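Local coordinates for protein flavin-dependent thymidylate synthase (PDB 6J61) that probably catalyses the reductive methylation of dUMP to dTMP, using methylenetetrahydrofolate as methyl donor and NADPH, through its bound FAD, as reductant, at residues F75-W80 and Q190-Y196. Residues are numbered along the deposited sequence; the frame is centred on the assembly and turned at random.
Sequences FVARQW and QWEIRQY. With PO4 (phosphate ion), chain L.
A phosphate ion, probably from the crystallisation liquor, lies beside this otherwise buried helix-helix contact: Gln79 NE2 donates to its O1 (2.8 Å), while Arg82 and, from the second subunit, Ser92, Gly93 and Arg157 complete the site. Helix 75-80, which follows strand 65-73 of the antiparallel ThyX sheet, crosses the start of helix 191-207 at -69°, axes 9.6 Å apart, with Val76 and Ile193 nearest (CA-CA 5.8 Å). Ile193 (chi1 t) points at the first helix, its CB 4.0 Å from Val76 CG1 and its CD1 4.1 Å from Trp80 CB. Trp80 (t) swings its ring so that CZ3 lies 3.5 Å from Tyr196 CB; the Tyr196 hydroxyl hydrogen-bonds the Lys71 carbonyl. Phe75 (p) touches N-cap Gln190 with its ring edge (CE2-NE2 3.1 Å). Gln190 NE2 donates to Glu192 OE1 (3.2 Å), its OE1 hydrogen-bonds Arg157 of the second subunit, and Glu192 forms a salt bridge with Arg109. Apolar packing thus joins the helices, while Gln79, in the predicted intersubunit dUMP site, gives a polar side consistent with binding the nucleotide phosphate.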
loop_
_atom_site.group_PDB
_atom_site.type_symbol
_atom_site.label_atom_id
_atom_site.label_comp_id
_atom_site.label_asym_id
_atom_site.label_seq_id
_atom_site.Cartn_x
_atom_site.Cartn_y
_atom_site.Cartn_z
ATOM N N PHE A 75 5.601 3.987 23.140
ATOM C CA PHE A 75 6.234 2.728 22.742
ATOM C C PHE A 75 5.221 1.700 22.219
ATOM O O PHE A 75 5.570 0.798 21.462
ATOM C CB PHE A 75 7.096 2.133 23.878
ATOM C CG PHE A 75 6.314 1.469 24.971
ATOM C CD1 PHE A 75 5.607 2.222 25.902
ATOM C CD2 PHE A 75 6.293 0.083 25.073
ATOM C CE1 PHE A 75 4.892 1.604 26.919
ATOM C CE2 PHE A 75 5.581 -0.545 26.085
ATOM C CZ PHE A 75 4.877 0.215 27.013
ATOM N N VAL A 76 3.963 1.834 22.613
ATOM C CA VAL A 76 2.959 0.925 22.094
ATOM C C VAL A 76 2.538 1.463 20.721
ATOM O O VAL A 76 2.311 0.695 19.776
ATOM C CB VAL A 76 1.744 0.840 23.029
ATOM C CG1 VAL A 76 0.582 0.149 22.335
ATOM C CG2 VAL A 76 2.123 0.059 24.265
ATOM N N ALA A 77 2.466 2.785 20.613
ATOM C CA ALA A 77 2.081 3.436 19.366
ATOM C C ALA A 77 3.018 3.088 18.217
ATOM O O ALA A 77 2.572 2.903 17.086
ATOM C CB ALA A 77 2.035 4.940 19.554
ATOM N N ARG A 78 4.312 3.000 18.507
ATOM C CA ARG A 78 5.303 2.685 17.491
ATOM C C ARG A 78 5.178 1.281 16.894
ATOM O O ARG A 78 5.463 1.084 15.707
ATOM C CB ARG A 78 6.715 2.905 18.049
ATOM C CG ARG A 78 7.088 4.377 18.094
ATOM C CD ARG A 78 8.374 4.643 18.848
ATOM N NE ARG A 78 9.563 4.128 18.178
ATOM C CZ ARG A 78 10.351 3.176 18.674
ATOM N NH1 ARG A 78 10.073 2.622 19.847
ATOM N NH2 ARG A 78 11.428 2.790 18.002
ATOM N N GLN A 79 4.760 0.310 17.707
ATOM C CA GLN A 79 4.589 -1.056 17.222
ATOM C C GLN A 79 3.303 -1.078 16.428
ATOM O O GLN A 79 3.173 -1.757 15.413
ATOM C CB GLN A 79 4.468 -2.026 18.391
ATOM C CG GLN A 79 5.498 -1.777 19.460
ATOM C CD GLN A 79 5.520 -2.868 20.494
ATOM O OE1 GLN A 79 4.475 -3.278 20.994
ATOM N NE2 GLN A 79 6.717 -3.343 20.834
ATOM N N TRP A 80 2.344 -0.315 16.910
ATOM C CA TRP A 80 1.073 -0.237 16.250
ATOM C C TRP A 80 1.243 0.375 14.859
ATOM O O TRP A 80 0.618 -0.076 13.893
ATOM C CB TRP A 80 0.123 0.624 17.079
ATOM C CG TRP A 80 -1.328 0.396 16.800
ATOM C CD1 TRP A 80 -1.933 0.294 15.575
ATOM C CD2 TRP A 80 -2.368 0.288 17.771
ATOM N NE1 TRP A 80 -3.293 0.129 15.728
ATOM C CE2 TRP A 80 -3.586 0.122 17.067
ATOM C CE3 TRP A 80 -2.395 0.321 19.166
ATOM C CZ2 TRP A 80 -4.811 -0.012 17.719
ATOM C CZ3 TRP A 80 -3.617 0.192 19.812
ATOM C CH2 TRP A 80 -4.806 0.027 19.090
ATOM N N GLN A 190 4.241 -7.749 22.440
ATOM C CA GLN A 190 4.438 -7.249 23.798
ATOM C C GLN A 190 3.090 -7.138 24.509
ATOM O O GLN A 190 2.096 -6.713 23.917
ATOM C CB GLN A 190 5.144 -5.888 23.791
ATOM C CG GLN A 190 5.768 -5.532 25.133
ATOM C CD GLN A 190 6.703 -4.316 25.083
ATOM O OE1 GLN A 190 7.525 -4.169 24.168
ATOM N NE2 GLN A 190 6.592 -3.456 26.084
ATOM N N TRP A 191 3.067 -7.523 25.781
ATOM C CA TRP A 191 1.854 -7.492 26.594
ATOM C C TRP A 191 1.002 -6.226 26.444
ATOM O O TRP A 191 -0.216 -6.316 26.262
ATOM C CB TRP A 191 2.202 -7.681 28.082
ATOM C CG TRP A 191 0.992 -7.827 28.972
ATOM C CD1 TRP A 191 0.311 -8.982 29.246
ATOM C CD2 TRP A 191 0.283 -6.779 29.656
ATOM N NE1 TRP A 191 -0.778 -8.718 30.050
ATOM C CE2 TRP A 191 -0.817 -7.375 30.317
ATOM C CE3 TRP A 191 0.470 -5.399 29.772
ATOM C CZ2 TRP A 191 -1.725 -6.636 31.084
ATOM C CZ3 TRP A 191 -0.439 -4.662 30.539
ATOM C CH2 TRP A 191 -1.521 -5.286 31.184
ATOM N N GLU A 192 1.623 -5.054 26.532
ATOM C CA GLU A 192 0.863 -3.810 26.428
ATOM C C GLU A 192 -0.019 -3.768 25.188
ATOM O O GLU A 192 -1.233 -3.567 25.279
ATOM C CB GLU A 192 1.791 -2.584 26.420
ATOM C CG GLU A 192 2.411 -2.201 27.764
ATOM C CD GLU A 192 3.210 -3.329 28.379
ATOM O OE1 GLU A 192 3.863 -4.095 27.635
ATOM O OE2 GLU A 192 3.191 -3.446 29.614
ATOM N N ILE A 193 0.589 -3.966 24.026
ATOM C CA ILE A 193 -0.179 -3.904 22.807
ATOM C C ILE A 193 -1.154 -5.081 22.690
ATOM O O ILE A 193 -2.215 -4.953 22.065
ATOM C CB ILE A 193 0.744 -3.783 21.566
ATOM C CG1 ILE A 193 -0.096 -3.384 20.351
ATOM C CG2 ILE A 193 1.493 -5.078 21.323
ATOM C CD1 ILE A 193 0.689 -2.799 19.210
ATOM N N ARG A 194 -0.831 -6.214 23.309
ATOM C CA ARG A 194 -1.758 -7.341 23.247
ATOM C C ARG A 194 -3.093 -6.904 23.843
ATOM O O ARG A 194 -4.151 -7.173 23.277
ATOM C CB ARG A 194 -1.240 -8.551 24.032
ATOM C CG ARG A 194 0.019 -9.163 23.478
ATOM C CD ARG A 194 -0.095 -10.681 23.449
ATOM N NE ARG A 194 -0.324 -11.254 24.765
ATOM C CZ ARG A 194 0.593 -11.288 25.722
ATOM N NH1 ARG A 194 1.796 -10.782 25.502
ATOM N NH2 ARG A 194 0.310 -11.837 26.895
ATOM N N GLN A 195 -3.027 -6.219 24.985
ATOM C CA GLN A 195 -4.220 -5.751 25.678
ATOM C C GLN A 195 -5.028 -4.836 24.779
ATOM O O GLN A 195 -6.251 -4.896 24.776
ATOM C CB GLN A 195 -3.848 -5.026 26.984
ATOM C CG GLN A 195 -2.954 -5.837 27.928
ATOM C CD GLN A 195 -3.269 -7.335 27.908
ATOM O OE1 GLN A 195 -4.399 -7.750 28.172
ATOM N NE2 GLN A 195 -2.266 -8.150 27.579
ATOM N N TYR A 196 -4.355 -3.992 24.007
ATOM C CA TYR A 196 -5.069 -3.103 23.098
ATOM C C TYR A 196 -5.738 -3.922 22.001
ATOM O O TYR A 196 -6.843 -3.618 21.572
ATOM C CB TYR A 196 -4.114 -2.072 22.478
ATOM C CG TYR A 196 -3.901 -0.861 23.346
ATOM C CD1 TYR A 196 -4.811 0.204 23.327
ATOM C CD2 TYR A 196 -2.810 -0.788 24.221
ATOM C CE1 TYR A 196 -4.640 1.315 24.163
ATOM C CE2 TYR A 196 -2.629 0.312 25.051
ATOM C CZ TYR A 196 -3.548 1.354 25.021
ATOM O OH TYR A 196 -3.394 2.417 25.876
HETATM P P PO4 L . 10.024 -2.221 19.327
HETATM O O1 PO4 L . 8.996 -1.782 20.306
HETATM O O2 PO4 L . 11.353 -1.713 19.750
HETATM O O3 PO4 L . 9.692 -1.679 17.987
HETATM O O4 PO4 L . 10.049 -3.705 19.264
#